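Local atomic coordinates of putative cell invasion protein with MAC/Perforin domain (Bacteroides thetaiotaomicron VPI-5482, PDB entry 3KK7), a protein that is of unconfirmed function but belongs to the membrane-attack complex/perforin family, many of whose members insert into membranes and form pores. Residues F49-A52 / T53-L56; N81-K84 / L85-Y89; K118-T121 / K122-K125. All coordinates share one frame; numbering follows the deposited sequence.

How the contacts relate
Each contact is a short stretch of chain folded onto itself within the MACPF domain. Contacts 1 and 2 lie at the surface, their centres about 14 Å apart, and they touch: Leu56 O packs on Met82 CG at 3.4 Å, and both residues lean on Leu173. Contact 3 is partly buried, its centre about 22 Å from that of contact 1. All three lean on one antiparallel sheet: contact 1 on strands 211-218 and 157-173, contact 2 on 157-173 and 93-108, contact 3 on strand 343-345, which pairs with 211-218. Chemistry follows place: contact 1 ties a turn with carboxylates, contact 2 sets a salt bridge on a helix, and contact 3 relies on a threonine hydroxyl and apolar packing.

Contact 1 of 3, residues F49-A52 / T53-L56; sequences FTDA and TDFL
Asp51 and Thr53 meet in an Asx turn, laid over a type I beta turn at residues 51-54 in the loop before strand 58-60 of the MACPF domain. A chi1 of 77° brings the Asp51 carboxylate between its own backbone N and carbonyl carbon, where it faces the chain ahead. OD1 of Asp51 is gripped twice, by Thr53 N nearly along the C-O axis at 2.7 Å and by Thr53 OG1 on the syn side, also at 2.7 Å. Threonine suits this position because its hydroxyl adds a second donor to the backbone amide. The beta turn itself closes through Asp54 N to Asp51 O, 3.1 Å. Asp54 answers from the other end, its OD2 taking the Asp51 amide on the anti side; these donors probably ease the proximity of the two carboxylates.

Next to the polar turn, Phe55 brings one corner of its ring over a face of Phe49, with CE1 above the part of the ring near CG and the planes at 31°. Phe55 also reaches Leu213 and Met335 on neighbouring strands, consistent with a large apolar residue here. Replacing it with an alanine would probably uncover that face of Phe49 and open a gap against Leu213 and Met335. At the edge of the Phe55 ring, CD2 lies 3.5 Å from Ala52 O, whose hydrogen bond is with Tyr216 OH.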
loop_
_atom_site.group_PDB
_atom_site.type_symbol
_atom_site.label_atom_id
_atom_site.label_comp_id
_atom_site.label_asym_id
_atom_site.label_seq_id
_atom_site.Cartn_x
_atom_site.Cartn_y
_atom_site.Cartn_z
ATOM N N PHE A 49 7.811 -13.751 14.569
ATOM C CA PHE A 49 9.021 -13.847 13.749
ATOM C C PHE A 49 10.196 -14.577 14.450
ATOM O O PHE A 49 11.159 -13.940 14.936
ATOM C CB PHE A 49 9.423 -12.455 13.263
ATOM C CG PHE A 49 8.309 -11.736 12.533
ATOM C CD1 PHE A 49 7.696 -12.326 11.427
ATOM C CD2 PHE A 49 7.867 -10.477 12.954
ATOM C CE1 PHE A 49 6.659 -11.675 10.756
ATOM C CE2 PHE A 49 6.836 -9.814 12.279
ATOM C CZ PHE A 49 6.233 -10.410 11.183
ATOM N N THR A 50 10.080 -15.922 14.486
ATOM C CA THR A 50 11.128 -16.853 15.007
ATOM C C THR A 50 12.465 -16.615 14.258
ATOM O O THR A 50 13.435 -16.091 14.839
ATOM C CB THR A 50 10.708 -18.389 14.858
ATOM O OG1 THR A 50 9.311 -18.559 15.133
ATOM C CG2 THR A 50 11.539 -19.311 15.775
ATOM N N ASP A 51 12.475 -16.955 12.957
ATOM C CA ASP A 51 13.666 -16.841 12.139
ATOM C C ASP A 51 13.488 -15.875 10.944
ATOM O O ASP A 51 12.377 -15.381 10.649
ATOM C CB ASP A 51 14.165 -18.237 11.708
ATOM C CG ASP A 51 13.345 -18.845 10.568
ATOM O OD1 ASP A 51 13.119 -18.167 9.535
ATOM O OD2 ASP A 51 12.958 -20.033 10.693
ATOM N N ALA A 52 14.631 -15.654 10.284
ATOM C CA ALA A 52 14.827 -14.686 9.228
ATOM C C ALA A 52 13.999 -14.940 7.967
ATOM O O ALA A 52 13.838 -14.052 7.148
ATOM C CB ALA A 52 16.313 -14.641 8.881
ATOM N N THR A 53 13.464 -16.143 7.817
ATOM C CA THR A 53 12.714 -16.495 6.632
ATOM C C THR A 53 11.221 -16.149 6.773
ATOM O O THR A 53 10.478 -16.113 5.787
ATOM C CB THR A 53 12.917 -18.007 6.287
ATOM O OG1 THR A 53 12.065 -18.810 7.110
ATOM C CG2 THR A 53 14.393 -18.434 6.477
ATOM N N ASP A 54 10.775 -15.878 7.992
ATOM C CA ASP A 54 9.355 -15.587 8.231
ATOM C C ASP A 54 8.900 -14.195 7.795
ATOM O O ASP A 54 7.737 -13.907 7.936
ATOM C CB ASP A 54 8.994 -15.733 9.728
ATOM C CG ASP A 54 9.137 -17.147 10.258
ATOM O OD1 ASP A 54 8.690 -18.119 9.600
ATOM O OD2 ASP A 54 9.655 -17.263 11.381
ATOM N N PHE A 55 9.773 -13.311 7.318
ATOM C CA PHE A 55 9.294 -11.979 6.912
ATOM C C PHE A 55 8.674 -11.980 5.521
ATOM O O PHE A 55 7.997 -11.033 5.148
ATOM C CB PHE A 55 10.400 -10.934 6.976
ATOM C CG PHE A 55 10.958 -10.770 8.331
ATOM C CD1 PHE A 55 10.282 -10.049 9.271
ATOM C CD2 PHE A 55 12.135 -11.380 8.687
ATOM C CE1 PHE A 55 10.775 -9.929 10.555
ATOM C CE2 PHE A 55 12.646 -11.251 9.986
ATOM C CZ PHE A 55 11.960 -10.535 10.912
ATOM N N LEU A 56 8.900 -13.042 4.761
ATOM C CA LEU A 56 8.461 -13.078 3.387
ATOM C C LEU A 56 6.941 -13.080 3.338
ATOM O O LEU A 56 6.302 -13.761 4.109
ATOM C CB LEU A 56 9.023 -14.314 2.686
ATOM C CG LEU A 56 9.215 -14.181 1.175
ATOM C CD1 LEU A 56 10.230 -13.110 0.833
ATOM C CD2 LEU A 56 9.641 -15.561 0.613
#

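Contact 2 of 3, residues N81-K84 / L85-Y89; sequences NMKK and LLERY. With EDO (1,2-ethanediol), chain E.
Lys83 and Glu87 join in a salt bridge on the exposed side of helix 82-88. The lysine CB points away from residues 85-89, and CG stands anti to the backbone N (chi1 167°). This carries the chain obliquely across the end of the glutamate: CG passes 3.4 Å from Glu87 OE2, CD stays near the same oxygen, and CE closes in again to 3.4 Å. A bend at chi4 (-77°) then turns NZ onto the syn lone pair of Glu87 OE2, 3.0 Å away. Lysine suits this exposed place, being long enough to bring an ammonium group to a carboxylate one turn on.

Facing the protein, selenomethionine Met82 folds so that its CE lies 3.9 Å from Leu86 CD1, and both side chains pack on Ile93. Leu85 is buried against Ile183 and Leu173. Past Arg88, Tyr89 OH is hydrogen-bonded to O1 of an ethanediol, probably from the crystallisation liquor. At the start, Asn81 OD1 accepts from Lys84 N at 3.0 Å, the donor above the amide carbonyl plane; its short side chain can bend back to that first-turn amide. This is a short amphipathic helix with an asparagine N-cap and an i to i+4 salt bridge.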
loop_
_atom_site.group_PDB
_atom_site.type_symbol
_atom_site.label_atom_id
_atom_site.label_comp_id
_atom_site.label_asym_id
_atom_site.label_seq_id
_atom_site.Cartn_x
_atom_site.Cartn_y
_atom_site.Cartn_z
ATOM N N ASN A 81 -0.393 -16.131 3.291
ATOM C CA ASN A 81 -0.263 -17.306 4.165
ATOM C C ASN A 81 0.805 -18.253 3.585
ATOM O O ASN A 81 0.475 -19.190 2.853
ATOM C CB ASN A 81 -1.602 -18.027 4.330
ATOM C CG ASN A 81 -1.527 -19.204 5.313
ATOM O OD1 ASN A 81 -0.455 -19.664 5.646
ATOM N ND2 ASN A 81 -2.672 -19.677 5.771
HETATM N N MSE A 82 2.073 -17.987 3.934
HETATM C CA MSE A 82 3.241 -18.720 3.442
HETATM C C MSE A 82 3.255 -20.198 3.784
HETATM O O MSE A 82 3.643 -21.011 2.967
HETATM C CB MSE A 82 4.524 -18.094 3.988
HETATM C CG MSE A 82 4.812 -16.724 3.433
HETATM SE SE MSE A 82 5.104 -16.676 1.479
HETATM C CE MSE A 82 6.662 -17.826 1.476
ATOM N N LYS A 83 2.867 -20.544 4.997
ATOM C CA LYS A 83 2.844 -21.933 5.383
ATOM C C LYS A 83 1.871 -22.677 4.458
ATOM O O LYS A 83 2.197 -23.737 3.934
ATOM C CB LYS A 83 2.467 -22.101 6.855
ATOM C CG LYS A 83 2.118 -23.555 7.281
ATOM C CD LYS A 83 1.786 -23.653 8.779
ATOM C CE LYS A 83 1.771 -25.104 9.290
ATOM N NZ LYS A 83 0.544 -25.863 8.906
ATOM N N LYS A 84 0.688 -22.124 4.254
ATOM C CA LYS A 84 -0.286 -22.783 3.387
ATOM C C LYS A 84 0.197 -22.854 1.936
ATOM O O LYS A 84 0.051 -23.876 1.277
ATOM C CB LYS A 84 -1.634 -22.082 3.443
ATOM C CG LYS A 84 -2.780 -22.878 2.788
ATOM C CD LYS A 84 -4.029 -22.010 2.649
ATOM C CE LYS A 84 -5.204 -22.817 2.124
ATOM N NZ LYS A 84 -6.466 -22.477 2.885
ATOM N N LEU A 85 0.776 -21.774 1.447
ATOM C CA LEU A 85 1.258 -21.725 0.069
ATOM C C LEU A 85 2.330 -22.769 -0.165
ATOM O O LEU A 85 2.296 -23.470 -1.161
ATOM C CB LEU A 85 1.798 -20.330 -0.283
ATOM C CG LEU A 85 2.422 -20.111 -1.671
ATOM C CD1 LEU A 85 1.413 -20.202 -2.791
ATOM C CD2 LEU A 85 3.123 -18.744 -1.676
ATOM N N LEU A 86 3.264 -22.893 0.764
ATOM C CA LEU A 86 4.424 -23.756 0.527
ATOM C C LEU A 86 4.075 -25.214 0.692
ATOM O O LEU A 86 4.703 -26.077 0.109
ATOM C CB LEU A 86 5.607 -23.351 1.404
ATOM C CG LEU A 86 6.156 -21.949 1.124
ATOM C CD1 LEU A 86 7.255 -21.622 2.149
ATOM C CD2 LEU A 86 6.628 -21.719 -0.354
ATOM N N GLU A 87 3.035 -25.483 1.455
ATOM C CA GLU A 87 2.496 -26.823 1.553
ATOM C C GLU A 87 1.945 -27.382 0.230
ATOM O O GLU A 87 1.935 -28.597 0.024
ATOM C CB GLU A 87 1.442 -26.875 2.659
ATOM C CG GLU A 87 2.108 -27.097 4.051
ATOM C CD GLU A 87 1.198 -26.763 5.219
ATOM O OE1 GLU A 87 -0.010 -26.474 4.998
ATOM O OE2 GLU A 87 1.715 -26.805 6.360
ATOM N N ARG A 88 1.524 -26.496 -0.663
ATOM C CA ARG A 88 1.029 -26.875 -1.985
ATOM C C ARG A 88 2.105 -26.672 -3.088
ATOM O O ARG A 88 2.310 -27.550 -3.927
ATOM C CB ARG A 88 -0.208 -26.039 -2.281
ATOM C CG ARG A 88 -0.870 -26.292 -3.597
ATOM C CD ARG A 88 -1.531 -27.620 -3.666
ATOM N NE ARG A 88 -2.158 -27.669 -4.975
ATOM C CZ ARG A 88 -3.453 -27.522 -5.212
ATOM N NH1 ARG A 88 -4.319 -27.400 -4.218
ATOM N NH2 ARG A 88 -3.883 -27.531 -6.461
ATOM N N TYR A 89 2.781 -25.519 -3.062
ATOM C CA TYR A 89 3.783 -25.155 -4.067
ATOM C C TYR A 89 5.106 -24.731 -3.416
ATOM O O TYR A 89 5.384 -23.544 -3.285
ATOM C CB TYR A 89 3.256 -23.990 -4.916
ATOM C CG TYR A 89 1.896 -24.171 -5.517
ATOM C CD1 TYR A 89 1.633 -25.188 -6.401
ATOM C CD2 TYR A 89 0.888 -23.289 -5.221
ATOM C CE1 TYR A 89 0.388 -25.352 -6.947
ATOM C CE2 TYR A 89 -0.363 -23.416 -5.773
ATOM C CZ TYR A 89 -0.615 -24.442 -6.635
ATOM O OH TYR A 89 -1.876 -24.542 -7.168
HETATM C C1 EDO E . -5.175 -23.513 -5.684
HETATM O O1 EDO E . -3.798 -23.707 -5.342
HETATM C C2 EDO E . -5.281 -23.103 -7.147
HETATM O O2 EDO E . -5.175 -24.245 -8.013
#

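Contact 3 of 3, residues K118-T121 / K122-K125; sequences KTFT and KTVK
This is a local, partly buried contact round a tight turn, where Phe120, Thr123 and Val124 fold together in the loop between strand 93-108 and helix 133-146. Phe120 O is its polar centre and accepts twice from one residue. Thr123 OG1 reaches it in the carbonyl plane at 2.7 Å, while Thr123 N comes from above that plane at 2.9 Å. With chi1 at 75°, the hydroxyl lies between its own backbone N and carbonyl carbon, turned back towards the preceding turn. Threonine thus satisfies its hydroxyl within a buried setting; its CG2 rests 3.4 Å from Thr119 O.

The backbone here is a short 3-10 segment of the MACPF domain, made by Thr123 N to Phe120 O and Val124 N to Thr121 O; Lys122 N to Lys118 O spans the wider turn before it. Thr123 and Lys125 also bond through their backbones to Leu343, setting the turn alongside strand 343-345. The Phe120 side chain stacks its ring on Phe135 and crosses that of Thr123 at about a right angle, Phe120 CD1 passing 3.5 Å from Thr123 OG1. Phe120 CZ meets Val124 CG2 at 3.9 Å, where a compact branched residue presents a methyl to the ring.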
loop_
_atom_site.group_PDB
_atom_site.type_symbol
_atom_site.label_atom_id
_atom_site.label_comp_id
_atom_site.label_asym_id
_atom_site.label_seq_id
_atom_site.Cartn_x
_atom_site.Cartn_y
_atom_site.Cartn_z
ATOM N N LYS A 118 18.189 7.147 -5.170
ATOM C CA LYS A 118 17.028 6.297 -5.325
ATOM C C LYS A 118 17.072 5.044 -4.435
ATOM O O LYS A 118 16.583 3.980 -4.812
ATOM C CB LYS A 118 16.890 5.923 -6.806
ATOM C CG LYS A 118 16.559 7.095 -7.697
ATOM C CD LYS A 118 16.103 6.588 -9.068
ATOM C CE LYS A 118 15.458 7.693 -9.927
ATOM N NZ LYS A 118 15.499 7.281 -11.370
ATOM N N THR A 119 17.608 5.202 -3.229
ATOM C CA THR A 119 17.829 4.073 -2.325
ATOM C C THR A 119 16.534 3.299 -2.015
ATOM O O THR A 119 16.503 2.052 -2.117
ATOM C CB THR A 119 18.539 4.538 -1.014
ATOM O OG1 THR A 119 19.707 5.313 -1.356
ATOM C CG2 THR A 119 18.937 3.337 -0.139
ATOM N N PHE A 120 15.487 4.038 -1.633
ATOM C CA PHE A 120 14.158 3.440 -1.384
ATOM C C PHE A 120 13.410 3.144 -2.684
ATOM O O PHE A 120 12.857 2.056 -2.842
ATOM C CB PHE A 120 13.293 4.330 -0.490
ATOM C CG PHE A 120 11.915 3.803 -0.289
ATOM C CD1 PHE A 120 11.722 2.564 0.261
ATOM C CD2 PHE A 120 10.810 4.522 -0.691
ATOM C CE1 PHE A 120 10.442 2.051 0.426
ATOM C CE2 PHE A 120 9.534 4.004 -0.537
ATOM C CZ PHE A 120 9.359 2.770 0.027
ATOM N N THR A 121 13.437 4.103 -3.615
ATOM C CA THR A 121 12.741 3.997 -4.887
ATOM C C THR A 121 12.975 2.680 -5.596
ATOM O O THR A 121 12.036 2.043 -6.093
ATOM C CB THR A 121 13.179 5.127 -5.812
ATOM O OG1 THR A 121 12.790 6.370 -5.213
ATOM C CG2 THR A 121 12.581 4.982 -7.233
ATOM N N LYS A 122 14.230 2.261 -5.642
ATOM C CA LYS A 122 14.575 1.062 -6.396
ATOM C C LYS A 122 14.185 -0.230 -5.703
ATOM O O LYS A 122 14.222 -1.272 -6.351
ATOM C CB LYS A 122 16.052 1.049 -6.751
ATOM C CG LYS A 122 16.989 0.776 -5.610
ATOM C CD LYS A 122 18.429 1.051 -6.090
ATOM C CE LYS A 122 19.461 0.734 -5.034
ATOM N NZ LYS A 122 20.840 0.762 -5.620
ATOM N N THR A 123 13.831 -0.167 -4.407
ATOM C CA THR A 123 13.287 -1.332 -3.689
ATOM C C THR A 123 11.836 -1.661 -4.073
ATOM O O THR A 123 11.385 -2.766 -3.871
ATOM C CB THR A 123 13.320 -1.184 -2.151
ATOM O OG1 THR A 123 12.283 -0.288 -1.719
ATOM C CG2 THR A 123 14.657 -0.724 -1.684
ATOM N N VAL A 124 11.103 -0.697 -4.596
ATOM C CA VAL A 124 9.719 -0.919 -4.975
ATOM C C VAL A 124 9.671 -1.422 -6.401
ATOM O O VAL A 124 10.463 -1.005 -7.259
ATOM C CB VAL A 124 8.879 0.358 -4.800
ATOM C CG1 VAL A 124 7.404 0.113 -5.181
ATOM C CG2 VAL A 124 9.007 0.880 -3.342
ATOM N N LYS A 125 8.769 -2.368 -6.627
ATOM C CA LYS A 125 8.549 -2.970 -7.928
ATOM C C LYS A 125 8.607 -1.959 -9.078
ATOM O O LYS A 125 7.844 -1.021 -9.148
ATOM C CB LYS A 125 7.181 -3.638 -7.936
ATOM C CG LYS A 125 6.745 -4.201 -9.225
ATOM C CD LYS A 125 5.238 -4.340 -9.217
ATOM C CE LYS A 125 4.737 -5.228 -10.363
ATOM N NZ LYS A 125 3.273 -5.032 -10.494
#